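Local atomic coordinates of glycosyl hydrolase, family 31/fibronectin type III domain protein (Clostridium perfringens, PDB entry 4LKS), a protein that binds galactose through a family 32 carbohydrate-binding module, which probably helps to bring the family 31 glycoside hydrolase that carries it to galactose-containing glycans. Residues I66-D71 with A160-Y165; N77-L82 with I131-I136; Y95-S100 with L141-L146. All coordinates share one frame; numbering follows the deposited sequence. Where two conformers were deposited one is given.

The three contacts show how a beta sandwich is assembled: two of them knit strands edge to edge, and one presses the sheets together. Contact 3 pairs neighbouring strands of the five-stranded sheet, contact 2 does the same in the four-stranded sheet, and contact 1 packs one sheet on the other. Their centres lie about 11 Å from one another, all around a common core; Phe164 CE2 reaches Leu141 CB at 3.7 Å, and Ile79 CD1 reaches Phe143 CD1 at 3.9 Å. Contact 1 also holds Ala160 of the calcium site. Galactose sits farther off, about 11 Å from the side chain of Tyr81 in contact 2.

Contact 1. Residues I66-D71 with A160-Y165; sequences ITIKLD and AELVFY. With CA (calcium ion), chain C.
The ring of Phe164 is met obliquely by two side chains of the 66-71 segment, Ile68 and Leu70. Ile68 presses on the CZ end, its CB 3.7 Å from Phe164 CZ, while its CG2 branch stands 4.0 Å from Phe164 CE1. Leu70 comes from the same side of the ring plane, nearer the backbone end, with its CD2 methyl 4.0 Å from Phe164 CD2. Phe164 CG stands anti to its own carbonyl carbon (chi1 -75°), the start of the ring's path toward Ile68. Two residues earlier in the strand, Leu162 continues the same apolar seam. Its CD1 methyl lies 4.0 Å from Ile68 CG1 and 4.2 Å from Ile66 CG2, and the side chains of Leu162 and Ile66 pass one another, heading opposite ways.

No hydrogen bond links the two segments. Their strand axes stay 10.5 Å apart and run at 40° to each other, a separation that side chains alone can bridge. Leu26 of strand 26-31 and Leu141 of strand 140-148 also touch Phe164. At the start of the second segment, Ala160 gives its carbonyl O to the calcium ion at 2.4 Å, and Asn42, Asp45, Asp47 and Thr50 supply further ligands. Ala160 and Glu161 together face Leu82 in a classic beta bulge. Alternate residues interleaving between two twisted sheets are the hallmark of the beta-sandwich core, here that of an F5/8 type C (discoidin-like) domain.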
loop_
_atom_site.group_PDB
_atom_site.type_symbol
_atom_site.label_atom_id
_atom_site.label_comp_id
_atom_site.label_asym_id
_atom_site.label_seq_id
_atom_site.Cartn_x
_atom_site.Cartn_y
_atom_site.Cartn_z
ATOM N N ILE A 66 1.003 6.861 1.911
ATOM C CA ILE A 66 1.210 6.345 3.250
ATOM C C ILE A 66 2.680 5.946 3.354
ATOM O O ILE A 66 3.237 5.362 2.420
ATOM C CB ILE A 66 0.257 5.160 3.567
ATOM C CG1 ILE A 66 0.493 4.651 4.987
ATOM C CG2 ILE A 66 0.390 4.024 2.534
ATOM C CD1 ILE A 66 -0.578 3.685 5.463
ATOM N N THR A 67 3.315 6.274 4.474
ATOM C CA THR A 67 4.718 5.929 4.686
ATOM C C THR A 67 4.847 4.897 5.797
ATOM O O THR A 67 4.343 5.099 6.912
ATOM C CB THR A 67 5.566 7.144 5.060
ATOM O OG1 THR A 67 5.513 8.105 4.001
ATOM C CG2 THR A 67 7.021 6.720 5.301
ATOM N N ILE A 68 5.498 3.784 5.466
ATOM C CA ILE A 68 5.785 2.708 6.406
ATOM C C ILE A 68 7.258 2.741 6.797
ATOM O O ILE A 68 8.152 2.793 5.930
ATOM C CB ILE A 68 5.484 1.329 5.787
ATOM C CG1 ILE A 68 4.068 1.284 5.187
ATOM C CG2 ILE A 68 5.728 0.200 6.817
ATOM C CD1 ILE A 68 2.928 1.749 6.112
ATOM N N LYS A 69 7.504 2.724 8.105
ATOM C CA LYS A 69 8.845 2.630 8.659
ATOM C C LYS A 69 9.087 1.198 9.109
ATOM O O LYS A 69 8.233 0.613 9.771
ATOM C CB LYS A 69 8.966 3.563 9.871
ATOM C CG LYS A 69 10.303 3.481 10.586
ATOM C CD LYS A 69 10.274 4.308 11.865
ATOM C CE LYS A 69 11.566 4.152 12.631
ATOM N NZ LYS A 69 11.593 5.053 13.825
ATOM N N LEU A 70 10.243 0.641 8.755
ATOM C CA LEU A 70 10.619 -0.715 9.169
ATOM C C LEU A 70 11.532 -0.606 10.391
ATOM O O LEU A 70 12.105 0.459 10.649
ATOM C CB LEU A 70 11.294 -1.466 8.009
ATOM C CG LEU A 70 10.339 -1.671 6.819
ATOM C CD1 LEU A 70 10.528 -0.596 5.777
ATOM C CD2 LEU A 70 10.519 -3.052 6.195
ATOM N N ASP A 71 11.657 -1.687 11.153
ATOM C CA ASP A 71 12.383 -1.593 12.425
ATOM C C ASP A 71 13.883 -1.350 12.231
ATOM O O ASP A 71 14.561 -0.832 13.125
ATOM C CB ASP A 71 12.136 -2.828 13.292
ATOM C CG ASP A 71 12.780 -4.069 12.729
ATOM O OD1 ASP A 71 12.480 -4.428 11.571
ATOM O OD2 ASP A 71 13.592 -4.689 13.442
ATOM N N ALA A 160 -5.983 -2.717 2.985
ATOM C CA ALA A 160 -6.133 -3.602 4.139
ATOM C C ALA A 160 -4.771 -4.039 4.678
ATOM O O ALA A 160 -4.577 -4.117 5.890
ATOM C CB ALA A 160 -6.973 -4.806 3.780
ATOM N N GLU A 161 -3.838 -4.355 3.776
ATOM C CA GLU A 161 -2.472 -4.682 4.171
ATOM C C GLU A 161 -1.477 -4.284 3.111
ATOM O O GLU A 161 -1.765 -4.311 1.907
ATOM C CB GLU A 161 -2.297 -6.188 4.383
ATOM C CG GLU A 161 -2.993 -6.791 5.584
ATOM C CD GLU A 161 -2.462 -8.187 5.860
ATOM O OE1 GLU A 161 -3.168 -9.178 5.557
ATOM O OE2 GLU A 161 -1.312 -8.294 6.348
ATOM N N LEU A 162 -0.290 -3.944 3.594
ATOM C CA LEU A 162 0.922 -3.913 2.783
ATOM C C LEU A 162 1.867 -4.931 3.413
ATOM O O LEU A 162 2.186 -4.846 4.613
ATOM C CB LEU A 162 1.548 -2.522 2.796
ATOM C CG LEU A 162 0.681 -1.403 2.227
ATOM C CD1 LEU A 162 1.320 -0.054 2.530
ATOM C CD2 LEU A 162 0.489 -1.551 0.716
ATOM N N VAL A 163 2.299 -5.902 2.621
ATOM C CA VAL A 163 3.185 -6.971 3.081
ATOM C C VAL A 163 4.560 -6.723 2.469
ATOM O O VAL A 163 4.657 -6.444 1.280
ATOM C CB VAL A 163 2.655 -8.359 2.645
ATOM C CG1 VAL A 163 3.568 -9.476 3.164
ATOM C CG2 VAL A 163 1.193 -8.563 3.110
ATOM N N PHE A 164 5.615 -6.819 3.269
ATOM C CA PHE A 164 6.958 -6.500 2.820
ATOM C C PHE A 164 7.823 -7.739 2.734
ATOM O O PHE A 164 7.725 -8.635 3.584
ATOM C CB PHE A 164 7.606 -5.507 3.801
ATOM C CG PHE A 164 7.084 -4.105 3.684
ATOM C CD1 PHE A 164 5.778 -3.797 4.042
ATOM C CD2 PHE A 164 7.902 -3.090 3.225
ATOM C CE1 PHE A 164 5.296 -2.496 3.920
ATOM C CE2 PHE A 164 7.426 -1.782 3.106
ATOM C CZ PHE A 164 6.126 -1.493 3.455
ATOM N N TYR A 165 8.668 -7.782 1.710
ATOM C CA TYR A 165 9.626 -8.871 1.523
ATOM C C TYR A 165 11.047 -8.345 1.407
ATOM O O TYR A 165 11.368 -7.526 0.525
ATOM C CB TYR A 165 9.329 -9.661 0.249
ATOM C CG TYR A 165 7.978 -10.316 0.213
ATOM C CD1 TYR A 165 6.835 -9.579 -0.081
ATOM C CD2 TYR A 165 7.839 -11.680 0.453
ATOM C CE1 TYR A 165 5.582 -10.189 -0.132
ATOM C CE2 TYR A 165 6.594 -12.291 0.395
ATOM C CZ TYR A 165 5.474 -11.537 0.107
ATOM O OH TYR A 165 4.236 -12.135 0.041
HETATM CA CA CA C . -5.197 -4.172 8.151
#

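Contact 2. Residues N77-L82 with I131-I136; sequences NQIDYL and IRFNTI
Strands 77-82 and 131-136 run antiparallel, their axes 4.6 Å apart at closest approach, with Gln78 and Arg132 forming a non-hydrogen-bonded pair and Ile79 and Ile131 a hydrogen-bonded one. They are neighbours in the four-stranded sheet of the beta sandwich, where 129-138 is an outermost strand. Ile79 and Ile131 exchange both backbone bonds, Ile79 N to Ile131 O at 2.9 Å and Ile131 N to Ile79 O at 2.8 Å. Phe133 N adds a third bond to Asn77 O at 3.0 Å, with the N standing well above the plane of that carbonyl.

On the face turned to the other sheet, Ile79 and Ile131 run alongside one another in the same direction, CG1 of the first 4.1 Å from CB of the second. Both touch Ile97 of the opposing sheet. Phe133 CG sits between the backbone N and the carbonyl carbon (chi1 46°), and the ring beyond it lies against the neighbouring strand. One ring face receives the peptide joining Asn77 to Gln78: Asn77 C lies over the ring centre and Gln78 N is offset toward the rim. The Ile79 side chain crosses that of Phe133 at about a right angle, with Ile79 CG2 4.1 Å from Phe133 CE2.

On the other face, Gln78 NE2 donates to Asp80 OD1 at 2.9 Å, and Asp80 OD2 is bonded to Tyr165 OH. Asn77 OD1 is taken by Lys13, whereas its amide makes a weak hydrogen bond, ND2 to Thr135 OG1 at 3.5 Å.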
loop_
_atom_site.group_PDB
_atom_site.type_symbol
_atom_site.label_atom_id
_atom_site.label_comp_id
_atom_site.label_asym_id
_atom_site.label_seq_id
_atom_site.Cartn_x
_atom_site.Cartn_y
_atom_site.Cartn_z
ATOM N N ASN A 77 12.607 -6.275 -1.951
ATOM C CA ASN A 77 12.367 -6.436 -3.392
ATOM C C ASN A 77 10.945 -6.803 -3.804
ATOM O O ASN A 77 10.683 -7.112 -4.969
ATOM C CB ASN A 77 13.381 -7.381 -4.042
ATOM C CG ASN A 77 13.354 -8.765 -3.449
ATOM O OD1 ASN A 77 12.370 -9.180 -2.849
ATOM N ND2 ASN A 77 14.452 -9.499 -3.619
ATOM N N GLN A 78 10.018 -6.742 -2.855
ATOM C CA GLN A 78 8.618 -6.939 -3.183
ATOM C C GLN A 78 7.747 -6.373 -2.081
ATOM O O GLN A 78 8.131 -6.412 -0.905
ATOM C CB GLN A 78 8.322 -8.434 -3.384
ATOM C CG GLN A 78 6.906 -8.744 -3.842
ATOM C CD GLN A 78 6.683 -10.221 -4.063
ATOM O OE1 GLN A 78 7.539 -10.902 -4.627
ATOM N NE2 GLN A 78 5.519 -10.723 -3.643
ATOM N N ILE A 79 6.581 -5.844 -2.448
ATOM C CA ILE A 79 5.508 -5.663 -1.476
ATOM C C ILE A 79 4.252 -6.264 -2.066
ATOM O O ILE A 79 4.144 -6.353 -3.283
ATOM C CB ILE A 79 5.247 -4.187 -1.082
ATOM C CG1 ILE A 79 4.764 -3.369 -2.279
ATOM C CG2 ILE A 79 6.497 -3.576 -0.446
ATOM C CD1 ILE A 79 4.244 -1.989 -1.896
ATOM N N ASP A 80 3.332 -6.716 -1.217
ATOM C CA ASP A 80 1.987 -7.084 -1.665
ATOM C C ASP A 80 0.996 -6.040 -1.198
ATOM O O ASP A 80 1.041 -5.589 -0.044
ATOM C CB ASP A 80 1.519 -8.433 -1.100
ATOM C CG ASP A 80 2.350 -9.609 -1.557
ATOM O OD1 ASP A 80 3.096 -9.519 -2.554
ATOM O OD2 ASP A 80 2.240 -10.660 -0.882
ATOM N N TYR A 81 0.080 -5.672 -2.080
ATOM C CA TYR A 81 -1.020 -4.793 -1.724
ATOM C C TYR A 81 -2.287 -5.636 -1.563
ATOM O O TYR A 81 -2.677 -6.344 -2.486
ATOM C CB TYR A 81 -1.211 -3.731 -2.817
ATOM C CG TYR A 81 -2.491 -2.930 -2.692
ATOM C CD1 TYR A 81 -2.585 -1.858 -1.805
ATOM C CD2 TYR A 81 -3.614 -3.259 -3.445
ATOM C CE1 TYR A 81 -3.760 -1.119 -1.690
ATOM C CE2 TYR A 81 -4.799 -2.522 -3.339
ATOM C CZ TYR A 81 -4.859 -1.461 -2.457
ATOM O OH TYR A 81 -6.025 -0.744 -2.352
ATOM N N LEU A 82 -2.919 -5.571 -0.393
ATOM C CA LEU A 82 -4.185 -6.271 -0.162
ATOM C C LEU A 82 -5.309 -5.255 -0.150
ATOM O O LEU A 82 -5.357 -4.384 0.720
ATOM C CB LEU A 82 -4.162 -7.051 1.158
ATOM C CG LEU A 82 -5.454 -7.817 1.477
ATOM C CD1 LEU A 82 -5.657 -8.955 0.488
ATOM C CD2 LEU A 82 -5.439 -8.342 2.916
ATOM N N ILE A 131 3.816 -6.790 -6.017
ATOM C CA ILE A 131 4.528 -5.722 -6.717
ATOM C C ILE A 131 6.020 -5.932 -6.488
ATOM O O ILE A 131 6.506 -5.752 -5.369
ATOM C CB ILE A 131 4.106 -4.332 -6.174
ATOM C CG1 ILE A 131 2.605 -4.095 -6.397
ATOM C CG2 ILE A 131 4.939 -3.228 -6.829
ATOM C CD1 ILE A 131 2.057 -2.892 -5.663
ATOM N N ARG A 132 6.744 -6.325 -7.537
ATOM C CA ARG A 132 8.179 -6.567 -7.413
ATOM C C ARG A 132 8.975 -5.352 -7.852
ATOM O O ARG A 132 8.509 -4.521 -8.633
ATOM C CB ARG A 132 8.608 -7.804 -8.213
ATOM C CG ARG A 132 8.539 -7.631 -9.718
ATOM C CD ARG A 132 8.782 -8.950 -10.456
ATOM N NE ARG A 132 10.178 -9.379 -10.407
ATOM C CZ ARG A 132 11.084 -9.085 -11.338
ATOM N NH1 ARG A 132 10.744 -8.357 -12.396
ATOM N NH2 ARG A 132 12.333 -9.524 -11.216
ATOM N N PHE A 133 10.191 -5.253 -7.331
ATOM C CA PHE A 133 11.106 -4.204 -7.757
ATOM C C PHE A 133 12.548 -4.604 -7.476
ATOM O O PHE A 133 12.810 -5.499 -6.659
ATOM C CB PHE A 133 10.745 -2.861 -7.099
ATOM C CG PHE A 133 10.479 -2.949 -5.619
ATOM C CD1 PHE A 133 11.523 -2.866 -4.706
ATOM C CD2 PHE A 133 9.183 -3.085 -5.138
ATOM C CE1 PHE A 133 11.283 -2.928 -3.336
ATOM C CE2 PHE A 133 8.929 -3.158 -3.773
ATOM C CZ PHE A 133 9.983 -3.079 -2.867
ATOM N N ASN A 134 13.476 -3.964 -8.177
ATOM C CA ASN A 134 14.884 -4.275 -8.010
ATOM C C ASN A 134 15.308 -3.995 -6.586
ATOM O O ASN A 134 14.959 -2.960 -6.014
ATOM C CB ASN A 134 15.741 -3.509 -9.013
ATOM C CG ASN A 134 15.584 -4.042 -10.422
ATOM O OD1 ASN A 134 14.915 -5.057 -10.639
ATOM N ND2 ASN A 134 16.202 -3.366 -11.387
ATOM N N THR A 135 16.057 -4.934 -6.021
ATOM C CA THR A 135 16.410 -4.900 -4.605
ATOM C C THR A 135 17.004 -3.568 -4.172
ATOM O O THR A 135 17.987 -3.087 -4.760
ATOM C CB THR A 135 17.400 -6.020 -4.255
ATOM O OG1 THR A 135 16.881 -7.262 -4.742
ATOM C CG2 THR A 135 17.594 -6.106 -2.740
ATOM N N ILE A 136 16.389 -2.969 -3.159
ATOM C CA ILE A 136 16.833 -1.676 -2.649
ATOM C C ILE A 136 16.787 -1.678 -1.123
ATOM O O ILE A 136 15.820 -2.120 -0.509
ATOM C CB ILE A 136 16.007 -0.513 -3.262
ATOM C CG1 ILE A 136 16.525 0.846 -2.783
ATOM C CG2 ILE A 136 14.508 -0.686 -2.976
ATOM C CD1 ILE A 136 16.063 2.010 -3.668
#

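Contact 3. Residues Y95-S100 with L141-L146; sequences YKIETS and LRFTAL
Glu98 OE1 is gripped by Arg142 NE at 2.9 Å and by a water molecule at 2.7 Å. The other carboxylate oxygen, OE2, takes Arg142 NH2 at 3.0 Å, so the arginine holds the carboxylate side-on with two nitrogens, one for each oxygen. Both oxygens lie close to the guanidinium plane, but the carboxylate itself is turned 42° from it, and NE meets OE1 from above the carboxylate plane. Arg142 reaches this position by bending at chi3 (66°), which places NE beside the glutamate. The same arginine makes a cation-pi contact with Trp106. The water also lies 2.6 Å from Thr144 OG1 and within bonding distance of Arg142 O, linking the Glu98 carboxylate across the strands to the Thr144 hydroxyl. With more acceptors around it than protons to give, it may share its bonds to Glu98 OE1 and Arg142 O.

Beneath these side chains the backbones form a regular antiparallel ladder in the five-stranded sheet of the beta sandwich, where strand 140-148 lies between 64-70 and 95-100. Glu98 with Arg142 and Lys96 with Thr144 are its hydrogen-bonded pairs, and each pair exchanges two N-H to O bonds.

The opposite face, carrying Tyr95, Ile97, Thr99, Leu141 and Phe143, turns into the core. Leu141 CD1 touches Thr99 CG2 at 4.0 Å and, in one Ile97 conformer, Ile97 CG2. Farther along, Phe143 CE1 comes obliquely to the root of the Tyr95 side chain, 3.7 Å from Tyr95 CB. Beyond the last backbone pair, the Leu146 methyl CD1 rests 3.7 Å from Tyr95 O.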
loop_
_atom_site.group_PDB
_atom_site.type_symbol
_atom_site.label_atom_id
_atom_site.label_comp_id
_atom_site.label_asym_id
_atom_site.label_seq_id
_atom_site.Cartn_x
_atom_site.Cartn_y
_atom_site.Cartn_z
ATOM N N TYR A 95 -0.136 3.119 -8.824
ATOM C CA TYR A 95 0.644 3.429 -7.629
ATOM C C TYR A 95 2.057 3.900 -7.978
ATOM O O TYR A 95 2.550 3.718 -9.110
ATOM C CB TYR A 95 0.730 2.192 -6.705
ATOM C CG TYR A 95 1.432 1.049 -7.405
ATOM C CD1 TYR A 95 2.824 0.969 -7.418
ATOM C CD2 TYR A 95 0.719 0.089 -8.105
ATOM C CE1 TYR A 95 3.485 -0.038 -8.107
ATOM C CE2 TYR A 95 1.376 -0.936 -8.799
ATOM C CZ TYR A 95 2.761 -0.986 -8.787
ATOM O OH TYR A 95 3.443 -1.971 -9.472
ATOM N N LYS A 96 2.704 4.476 -6.975
ATOM C CA LYS A 96 4.124 4.785 -7.022
ATOM C C LYS A 96 4.749 4.281 -5.729
ATOM O O LYS A 96 4.116 4.311 -4.657
ATOM C CB LYS A 96 4.359 6.295 -7.193
ATOM C CG LYS A 96 5.838 6.696 -7.183
ATOM C CD LYS A 96 6.034 8.154 -7.578
ATOM C CE LYS A 96 5.517 9.103 -6.521
ATOM N NZ LYS A 96 5.872 10.514 -6.905
ATOM N N ILE A 97 5.978 3.782 -5.851
ATOM C CA ILE A 97 6.751 3.353 -4.695
ATOM C C ILE A 97 8.033 4.168 -4.617
ATOM O O ILE A 97 8.769 4.299 -5.603
ATOM C CB ILE A 97 7.113 1.865 -4.778
ATOM C CG1 ILE A 97 5.851 1.015 -4.652
ATOM C CG2 ILE A 97 8.105 1.497 -3.669
ATOM C CD1 ILE A 97 6.051 -0.429 -5.003
ATOM N N GLU A 98 8.292 4.725 -3.435
ATOM C CA GLU A 98 9.549 5.423 -3.158
ATOM C C GLU A 98 10.128 4.810 -1.895
ATOM O O GLU A 98 9.382 4.357 -1.037
ATOM C CB GLU A 98 9.298 6.903 -2.884
ATOM C CG GLU A 98 8.800 7.696 -4.056
ATOM C CD GLU A 98 8.217 9.013 -3.595
ATOM O OE1 GLU A 98 7.055 9.021 -3.123
ATOM O OE2 GLU A 98 8.935 10.030 -3.641
ATOM N N THR A 99 11.450 4.809 -1.763
ATOM C CA THR A 99 12.052 4.332 -0.521
ATOM C C THR A 99 13.096 5.310 -0.030
ATOM O O THR A 99 13.606 6.131 -0.794
ATOM C CB THR A 99 12.693 2.933 -0.654
ATOM O OG1 THR A 99 13.689 2.945 -1.677
ATOM C CG2 THR A 99 11.647 1.873 -0.986
ATOM N N SER A 100 13.434 5.207 1.246
ATOM C CA SER A 100 14.511 6.025 1.790
ATOM C C SER A 100 15.141 5.388 3.010
ATOM O O SER A 100 14.587 4.446 3.594
ATOM C CB SER A 100 14.012 7.432 2.120
ATOM O OG SER A 100 13.132 7.407 3.214
ATOM N N LEU A 141 9.284 3.185 3.304
ATOM C CA LEU A 141 8.686 3.039 1.989
ATOM C C LEU A 141 7.438 3.901 1.939
ATOM O O LEU A 141 6.570 3.787 2.794
ATOM C CB LEU A 141 8.352 1.560 1.700
ATOM C CG LEU A 141 7.798 1.260 0.296
ATOM C CD1 LEU A 141 8.286 -0.099 -0.251
ATOM C CD2 LEU A 141 6.268 1.341 0.264
ATOM N N ARG A 142 7.367 4.763 0.934
ATOM C CA ARG A 142 6.191 5.583 0.690
ATOM C C ARG A 142 5.417 5.027 -0.502
ATOM O O ARG A 142 5.935 4.921 -1.620
ATOM C CB ARG A 142 6.587 7.044 0.468
ATOM C CG ARG A 142 5.389 7.974 0.264
ATOM C CD ARG A 142 5.735 9.432 0.536
ATOM N NE ARG A 142 6.688 9.981 -0.433
ATOM C CZ ARG A 142 7.369 11.111 -0.247
ATOM N NH1 ARG A 142 7.212 11.808 0.871
ATOM N NH2 ARG A 142 8.208 11.545 -1.181
ATOM N N PHE A 143 4.169 4.661 -0.229
ATOM C CA PHE A 143 3.270 4.071 -1.215
ATOM C C PHE A 143 2.217 5.112 -1.575
ATOM O O PHE A 143 1.462 5.561 -0.709
ATOM C CB PHE A 143 2.620 2.813 -0.622
ATOM C CG PHE A 143 1.667 2.105 -1.557
ATOM C CD1 PHE A 143 2.136 1.232 -2.526
ATOM C CD2 PHE A 143 0.297 2.306 -1.456
ATOM C CE1 PHE A 143 1.250 0.575 -3.391
ATOM C CE2 PHE A 143 -0.584 1.650 -2.309
ATOM C CZ PHE A 143 -0.108 0.781 -3.268
ATOM N N THR A 144 2.187 5.512 -2.845
ATOM C CA THR A 144 1.303 6.577 -3.311
ATOM C C THR A 144 0.243 6.010 -4.222
ATOM O O THR A 144 0.552 5.269 -5.139
ATOM C CB THR A 144 2.095 7.637 -4.083
ATOM O OG1 THR A 144 3.086 8.197 -3.216
ATOM C CG2 THR A 144 1.164 8.746 -4.582
ATOM N N ALA A 145 -1.012 6.359 -3.944
ATOM C CA ALA A 145 -2.137 5.976 -4.779
ATOM C C ALA A 145 -2.374 7.083 -5.799
ATOM O O ALA A 145 -2.658 8.220 -5.422
ATOM C CB ALA A 145 -3.374 5.769 -3.927
ATOM N N LEU A 146 -2.275 6.737 -7.079
ATOM C CA LEU A 146 -2.393 7.703 -8.176
ATOM C C LEU A 146 -3.762 7.625 -8.845
ATOM O O LEU A 146 -4.283 8.633 -9.338
ATOM C CB LEU A 146 -1.299 7.452 -9.223
ATOM C CG LEU A 146 0.141 7.558 -8.721
ATOM C CD1 LEU A 146 1.114 7.076 -9.800
ATOM C CD2 LEU A 146 0.470 8.977 -8.297
HETATM O O HOH W 1 5.352 6.949 -3.525
#